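Long-range contact in F5/8 type C domain protein (Bacteroides ovatus, PDB 4ZRX), which is a putative alpha-L-fucosidase that probably removes fucose from glycans and carries an F5/8 type C domain, a kind of module that often binds carbohydrate: residues A515-W529 and F552-T566. Residues are numbered along the deposited sequence; the frame is centred on the assembly and turned at random.
Sequences AFRYQFFVSMDGKSW and FSQKVQARFIKLEAT. With EDO (1,2-ethanediol), chain E.
Residues 517-523 and 560-566 pair as antiparallel neighbours within the five-stranded sheet of the F5/8 type C domain, a beta sandwich whose two sheets are bridged here by the corner at Arg-559. The pair illustrates how alternating side chains give a ladder one apolar and one amphipathic face. It runs from Arg-517/Thr-566 to Ser-523/Phe-560 and has a classic bulge at each end: Thr-566 O accepts from the N atoms of Phe-516 and Arg-517, Ser-523 O from those of Arg-559 and Phe-560.

Toward the other sheet, Phe-520 CZ meets Ile-561 CB at 3.6 Å, while Phe-520 CE2 touches Phe-552 CZ; Val-522 CG1 packs on Val-556 CG1 at 3.7 Å. On the face of Phe-521, Ser-523, Phe-560 and Glu-564, Lys-562 lies between Trp-529 and Phe-521. Its chain bends at chi3 (68°), bringing NZ 3.8 Å from the centroid of the Trp-529 five-membered ring and 4.7 Å from that of Phe-521, over a face of each, as a double cation-pi contact. Lys-562 CB lies over the indole's six-membered ring, and Ser-523 CB covers the opposite face. Without the indole, as with an alanine here, Lys-562 would probably lose the cover over CB and CE and its nearer cation-pi partner, keeping Phe-521. Nearby, Gly-526 CA sits over the Phe-560 ring, 3.7 Å from its centroid.

On the same strand Lys-562 NZ also forms a salt bridge with Glu-564 OE2 at 3.4 Å, its hydrogen bond weak; the ammonium is probably steadied by two aromatic faces and a carboxylate, and is likely to stay protonated.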
loop_
_atom_site.group_PDB
_atom_site.type_symbol
_atom_site.label_atom_id
_atom_site.label_comp_id
_atom_site.label_asym_id
_atom_site.label_seq_id
_atom_site.Cartn_x
_atom_site.Cartn_y
_atom_site.Cartn_z
ATOM N N ALA A 515 -19.675 1.838 29.535
ATOM C CA ALA A 515 -20.992 1.789 30.175
ATOM C C ALA A 515 -21.421 0.348 30.440
ATOM O O ALA A 515 -21.213 -0.554 29.591
ATOM C CB ALA A 515 -22.018 2.472 29.321
ATOM N N PHE A 516 -22.071 0.153 31.587
ATOM C CA PHE A 516 -22.652 -1.121 31.959
ATOM C C PHE A 516 -24.120 -0.937 32.422
ATOM O O PHE A 516 -25.047 -1.450 31.775
ATOM C CB PHE A 516 -21.804 -1.787 33.034
ATOM C CG PHE A 516 -22.368 -3.076 33.555
ATOM C CD1 PHE A 516 -22.807 -4.084 32.670
ATOM C CD2 PHE A 516 -22.469 -3.293 34.952
ATOM C CE1 PHE A 516 -23.326 -5.296 33.167
ATOM C CE2 PHE A 516 -22.971 -4.512 35.451
ATOM C CZ PHE A 516 -23.410 -5.500 34.571
ATOM N N ARG A 517 -24.299 -0.236 33.535
ATOM C CA ARG A 517 -25.656 0.107 34.009
ATOM C C ARG A 517 -26.042 1.452 33.401
ATOM O O ARG A 517 -25.217 2.364 33.346
ATOM C CB ARG A 517 -25.719 0.163 35.540
ATOM C CG ARG A 517 -25.291 -1.132 36.191
ATOM C CD ARG A 517 -25.911 -1.361 37.589
ATOM N NE ARG A 517 -25.600 -2.722 38.058
ATOM C CZ ARG A 517 -26.151 -3.857 37.597
ATOM N NH1 ARG A 517 -27.094 -3.847 36.649
ATOM N NH2 ARG A 517 -25.751 -5.030 38.085
ATOM N N TYR A 518 -27.265 1.580 32.902
ATOM C CA TYR A 518 -27.611 2.792 32.219
ATOM C C TYR A 518 -29.074 3.146 32.361
ATOM O O TYR A 518 -29.887 2.294 32.719
ATOM C CB TYR A 518 -27.281 2.670 30.723
ATOM C CG TYR A 518 -28.191 1.730 30.022
ATOM C CD1 TYR A 518 -29.415 2.169 29.484
ATOM C CD2 TYR A 518 -27.871 0.397 29.901
ATOM C CE1 TYR A 518 -30.317 1.267 28.879
ATOM C CE2 TYR A 518 -28.753 -0.495 29.293
ATOM C CZ TYR A 518 -29.962 -0.054 28.778
ATOM O OH TYR A 518 -30.812 -0.953 28.167
ATOM N N GLN A 519 -29.368 4.420 32.099
ATOM C CA GLN A 519 -30.731 4.900 31.892
ATOM C C GLN A 519 -30.682 5.774 30.655
ATOM O O GLN A 519 -29.742 6.605 30.479
ATOM C CB GLN A 519 -31.189 5.711 33.093
ATOM C CG GLN A 519 -31.404 4.873 34.337
ATOM C CD GLN A 519 -31.869 5.679 35.540
ATOM O OE1 GLN A 519 -33.074 5.869 35.765
ATOM N NE2 GLN A 519 -30.921 6.127 36.342
ATOM N N PHE A 520 -31.614 5.538 29.758
ATOM C CA PHE A 520 -31.664 6.253 28.508
ATOM C C PHE A 520 -32.885 7.157 28.563
ATOM O O PHE A 520 -33.954 6.743 29.070
ATOM C CB PHE A 520 -31.793 5.275 27.378
ATOM C CG PHE A 520 -31.718 5.908 26.035
ATOM C CD1 PHE A 520 -30.473 6.261 25.482
ATOM C CD2 PHE A 520 -32.861 6.123 25.294
ATOM C CE1 PHE A 520 -30.409 6.844 24.230
ATOM C CE2 PHE A 520 -32.818 6.716 24.040
ATOM C CZ PHE A 520 -31.571 7.038 23.470
ATOM N N PHE A 521 -32.711 8.396 28.105
ATOM C CA PHE A 521 -33.747 9.422 28.197
ATOM C C PHE A 521 -33.945 10.096 26.855
ATOM O O PHE A 521 -32.998 10.216 26.052
ATOM C CB PHE A 521 -33.373 10.504 29.210
ATOM C CG PHE A 521 -33.116 10.026 30.604
ATOM C CD1 PHE A 521 -31.869 9.559 30.983
ATOM C CD2 PHE A 521 -34.112 10.106 31.581
ATOM C CE1 PHE A 521 -31.612 9.152 32.289
ATOM C CE2 PHE A 521 -33.867 9.699 32.903
ATOM C CZ PHE A 521 -32.615 9.238 33.261
ATOM N N VAL A 522 -35.160 10.612 26.635
ATOM C CA VAL A 522 -35.444 11.364 25.423
ATOM C C VAL A 522 -36.119 12.706 25.768
ATOM O O VAL A 522 -36.719 12.825 26.814
ATOM C CB VAL A 522 -36.292 10.558 24.430
ATOM C CG1 VAL A 522 -35.500 9.384 23.919
ATOM C CG2 VAL A 522 -37.629 10.061 25.058
ATOM N N SER A 523 -35.969 13.686 24.883
ATOM C CA SER A 523 -36.611 14.993 25.054
ATOM C C SER A 523 -36.867 15.621 23.703
ATOM O O SER A 523 -36.121 15.393 22.719
ATOM C CB SER A 523 -35.693 15.895 25.845
ATOM O OG SER A 523 -36.286 17.158 26.056
HETATM N N MSE A 524 -37.917 16.419 23.643
HETATM C CA MSE A 524 -38.195 17.240 22.453
HETATM C C MSE A 524 -37.475 18.595 22.452
HETATM O O MSE A 524 -37.176 19.158 21.374
HETATM C CB MSE A 524 -39.706 17.418 22.285
HETATM C CG MSE A 524 -40.457 16.085 22.123
HETATM SE SE MSE A 524 -39.946 15.109 20.481
HETATM C CE MSE A 524 -40.586 16.411 19.172
ATOM N N ASP A 525 -37.216 19.122 23.652
ATOM C CA ASP A 525 -36.695 20.475 23.824
ATOM C C ASP A 525 -35.329 20.510 24.538
ATOM O O ASP A 525 -34.739 21.568 24.692
ATOM C CB ASP A 525 -37.738 21.372 24.530
ATOM C CG ASP A 525 -38.098 20.897 25.945
ATOM O OD1 ASP A 525 -37.642 19.828 26.419
ATOM O OD2 ASP A 525 -38.863 21.605 26.608
ATOM N N GLY A 526 -34.834 19.360 24.971
ATOM C CA GLY A 526 -33.535 19.277 25.646
ATOM C C GLY A 526 -33.553 19.667 27.103
ATOM O O GLY A 526 -32.519 19.720 27.739
ATOM N N LYS A 527 -34.740 19.904 27.654
ATOM C CA LYS A 527 -34.881 20.320 29.044
ATOM C C LYS A 527 -35.716 19.318 29.866
ATOM O O LYS A 527 -35.305 18.940 31.002
ATOM C CB LYS A 527 -35.549 21.675 29.089
ATOM C CG LYS A 527 -34.848 22.705 28.192
ATOM C CD LYS A 527 -35.225 24.102 28.570
ATOM C CE LYS A 527 -36.695 24.420 28.331
ATOM N NZ LYS A 527 -36.858 25.343 27.167
ATOM N N SER A 528 -36.858 18.924 29.283
ATOM C CA SER A 528 -37.784 17.931 29.911
ATOM C C SER A 528 -37.400 16.563 29.384
ATOM O O SER A 528 -37.584 16.309 28.183
ATOM C CB SER A 528 -39.254 18.167 29.567
ATOM O OG SER A 528 -39.832 19.185 30.335
ATOM N N TRP A 529 -36.955 15.702 30.299
ATOM C CA TRP A 529 -36.438 14.391 30.011
ATOM C C TRP A 529 -37.302 13.271 30.566
ATOM O O TRP A 529 -37.593 13.231 31.767
ATOM C CB TRP A 529 -35.051 14.247 30.610
ATOM C CG TRP A 529 -34.083 15.144 29.988
ATOM C CD1 TRP A 529 -33.652 16.361 30.460
ATOM C CD2 TRP A 529 -33.382 14.905 28.769
ATOM N NE1 TRP A 529 -32.726 16.886 29.594
ATOM C CE2 TRP A 529 -32.555 16.024 28.540
ATOM C CE3 TRP A 529 -33.406 13.879 27.833
ATOM C CZ2 TRP A 529 -31.743 16.130 27.414
ATOM C CZ3 TRP A 529 -32.567 13.962 26.715
ATOM C CH2 TRP A 529 -31.762 15.091 26.513
ATOM N N PHE A 552 -36.650 -0.890 21.737
ATOM C CA PHE A 552 -37.701 -0.271 22.582
ATOM C C PHE A 552 -39.007 -1.054 22.461
ATOM O O PHE A 552 -39.345 -1.545 21.379
ATOM C CB PHE A 552 -37.888 1.198 22.176
ATOM C CG PHE A 552 -36.629 2.048 22.329
ATOM C CD1 PHE A 552 -35.681 1.788 23.319
ATOM C CD2 PHE A 552 -36.420 3.133 21.491
ATOM C CE1 PHE A 552 -34.568 2.588 23.466
ATOM C CE2 PHE A 552 -35.301 3.920 21.633
ATOM C CZ PHE A 552 -34.375 3.642 22.637
ATOM N N SER A 553 -39.737 -1.154 23.573
ATOM C CA SER A 553 -41.118 -1.692 23.575
ATOM C C SER A 553 -42.107 -0.876 22.745
ATOM O O SER A 553 -43.048 -1.427 22.176
ATOM C CB SER A 553 -41.646 -1.751 24.997
ATOM O OG SER A 553 -40.819 -2.613 25.758
ATOM N N GLN A 554 -41.885 0.434 22.692
ATOM C CA GLN A 554 -42.760 1.367 21.992
ATOM C C GLN A 554 -41.911 2.237 21.098
ATOM O O GLN A 554 -40.729 2.473 21.386
ATOM C CB GLN A 554 -43.511 2.279 23.001
ATOM C CG GLN A 554 -44.290 1.526 24.066
ATOM C CD GLN A 554 -45.430 0.734 23.461
ATOM O OE1 GLN A 554 -45.992 1.116 22.428
ATOM N NE2 GLN A 554 -45.787 -0.354 24.095
ATOM N N LYS A 555 -42.537 2.744 20.044
ATOM C CA LYS A 555 -41.930 3.763 19.201
ATOM C C LYS A 555 -41.696 5.003 20.067
ATOM O O LYS A 555 -42.559 5.395 20.834
ATOM C CB LYS A 555 -42.838 4.046 18.016
ATOM C CG LYS A 555 -43.095 2.774 17.145
ATOM C CD LYS A 555 -43.905 3.067 15.883
ATOM C CE LYS A 555 -45.210 3.746 16.210
ATOM N NZ LYS A 555 -46.093 3.738 15.020
ATOM N N VAL A 556 -40.504 5.588 19.991
ATOM C CA VAL A 556 -40.104 6.644 20.912
ATOM C C VAL A 556 -39.809 7.921 20.111
ATOM O O VAL A 556 -38.866 7.951 19.314
ATOM C CB VAL A 556 -38.854 6.188 21.680
ATOM C CG1 VAL A 556 -38.205 7.324 22.489
ATOM C CG2 VAL A 556 -39.174 5.021 22.570
ATOM N N GLN A 557 -40.596 8.970 20.321
ATOM C CA GLN A 557 -40.351 10.226 19.631
ATOM C C GLN A 557 -39.226 10.981 20.359
ATOM O O GLN A 557 -39.169 11.003 21.603
ATOM C CB GLN A 557 -41.620 11.052 19.518
ATOM C CG GLN A 557 -41.608 11.988 18.297
ATOM C CD GLN A 557 -42.972 12.645 18.058
ATOM O OE1 GLN A 557 -44.006 12.043 18.325
ATOM N NE2 GLN A 557 -42.973 13.869 17.550
ATOM N N ALA A 558 -38.303 11.558 19.586
ATOM C CA ALA A 558 -37.174 12.241 20.184
ATOM C C ALA A 558 -36.507 13.265 19.253
ATOM O O ALA A 558 -36.496 13.114 18.025
ATOM C CB ALA A 558 -36.139 11.232 20.689
ATOM N N ARG A 559 -36.014 14.326 19.878
ATOM C CA ARG A 559 -35.137 15.312 19.250
ATOM C C ARG A 559 -33.770 15.223 19.901
ATOM O O ARG A 559 -32.749 15.296 19.202
ATOM C CB ARG A 559 -35.716 16.721 19.400
ATOM C CG ARG A 559 -34.787 17.903 19.026
ATOM C CD ARG A 559 -34.409 17.864 17.583
ATOM N NE ARG A 559 -33.339 18.813 17.276
ATOM C CZ ARG A 559 -33.468 19.909 16.533
ATOM N NH1 ARG A 559 -34.630 20.251 15.968
ATOM N NH2 ARG A 559 -32.396 20.665 16.325
ATOM N N PHE A 560 -33.759 15.109 21.234
ATOM C CA PHE A 560 -32.543 14.987 22.028
ATOM C C PHE A 560 -32.551 13.621 22.689
ATOM O O PHE A 560 -33.608 13.102 23.003
ATOM C CB PHE A 560 -32.457 16.064 23.127
ATOM C CG PHE A 560 -32.437 17.498 22.603
ATOM C CD1 PHE A 560 -33.629 18.142 22.247
ATOM C CD2 PHE A 560 -31.242 18.223 22.539
ATOM C CE1 PHE A 560 -33.626 19.485 21.772
ATOM C CE2 PHE A 560 -31.234 19.572 22.083
ATOM C CZ PHE A 560 -32.431 20.194 21.698
ATOM N N ILE A 561 -31.370 13.035 22.888
ATOM C CA ILE A 561 -31.252 11.802 23.659
ATOM C C ILE A 561 -30.189 12.013 24.690
ATOM O O ILE A 561 -29.321 12.858 24.527
ATOM C CB ILE A 561 -30.935 10.553 22.802
ATOM C CG1 ILE A 561 -29.568 10.691 22.084
ATOM C CG2 ILE A 561 -32.049 10.346 21.784
ATOM C CD1 ILE A 561 -29.245 9.472 21.182
ATOM N N LYS A 562 -30.238 11.217 25.734
ATOM C CA LYS A 562 -29.293 11.300 26.843
ATOM C C LYS A 562 -29.058 9.915 27.411
ATOM O O LYS A 562 -30.014 9.177 27.669
ATOM C CB LYS A 562 -29.821 12.245 27.955
ATOM C CG LYS A 562 -28.977 12.267 29.231
ATOM C CD LYS A 562 -29.409 13.350 30.225
ATOM C CE LYS A 562 -30.757 13.036 30.807
ATOM N NZ LYS A 562 -31.154 13.959 31.896
ATOM N N LEU A 563 -27.797 9.559 27.630
ATOM C CA LEU A 563 -27.448 8.295 28.284
ATOM C C LEU A 563 -26.727 8.592 29.580
ATOM O O LEU A 563 -25.656 9.211 29.538
ATOM C CB LEU A 563 -26.562 7.409 27.375
ATOM C CG LEU A 563 -26.257 5.997 27.907
ATOM C CD1 LEU A 563 -27.477 5.060 27.805
ATOM C CD2 LEU A 563 -25.052 5.345 27.210
ATOM N N GLU A 564 -27.315 8.186 30.710
ATOM C CA GLU A 564 -26.671 8.199 32.022
ATOM C C GLU A 564 -26.157 6.793 32.273
ATOM O O GLU A 564 -26.902 5.841 32.156
ATOM C CB GLU A 564 -27.641 8.634 33.140
ATOM C CG GLU A 564 -28.072 10.112 32.979
ATOM C CD GLU A 564 -29.040 10.661 34.064
ATOM O OE1 GLU A 564 -29.314 9.929 35.048
ATOM O OE2 GLU A 564 -29.510 11.832 33.915
ATOM N N ALA A 565 -24.877 6.640 32.593
ATOM C CA ALA A 565 -24.339 5.303 32.789
ATOM C C ALA A 565 -23.204 5.224 33.799
ATOM O O ALA A 565 -22.421 6.191 33.973
ATOM C CB ALA A 565 -23.908 4.712 31.433
ATOM N N THR A 566 -23.133 4.060 34.446
ATOM C CA THR A 566 -22.006 3.682 35.290
ATOM C C THR A 566 -21.311 2.428 34.729
ATOM O O THR A 566 -21.876 1.647 33.945
ATOM C CB THR A 566 -22.449 3.442 36.753
ATOM O OG1 THR A 566 -23.578 2.570 36.762
ATOM C CG2 THR A 566 -22.836 4.766 37.443
HETATM C C1 EDO E . -22.263 8.499 30.455
HETATM O O1 EDO E . -22.946 9.399 29.577
HETATM C C2 EDO E . -22.153 9.061 31.870
HETATM O O2 EDO E . -23.466 9.242 32.402
#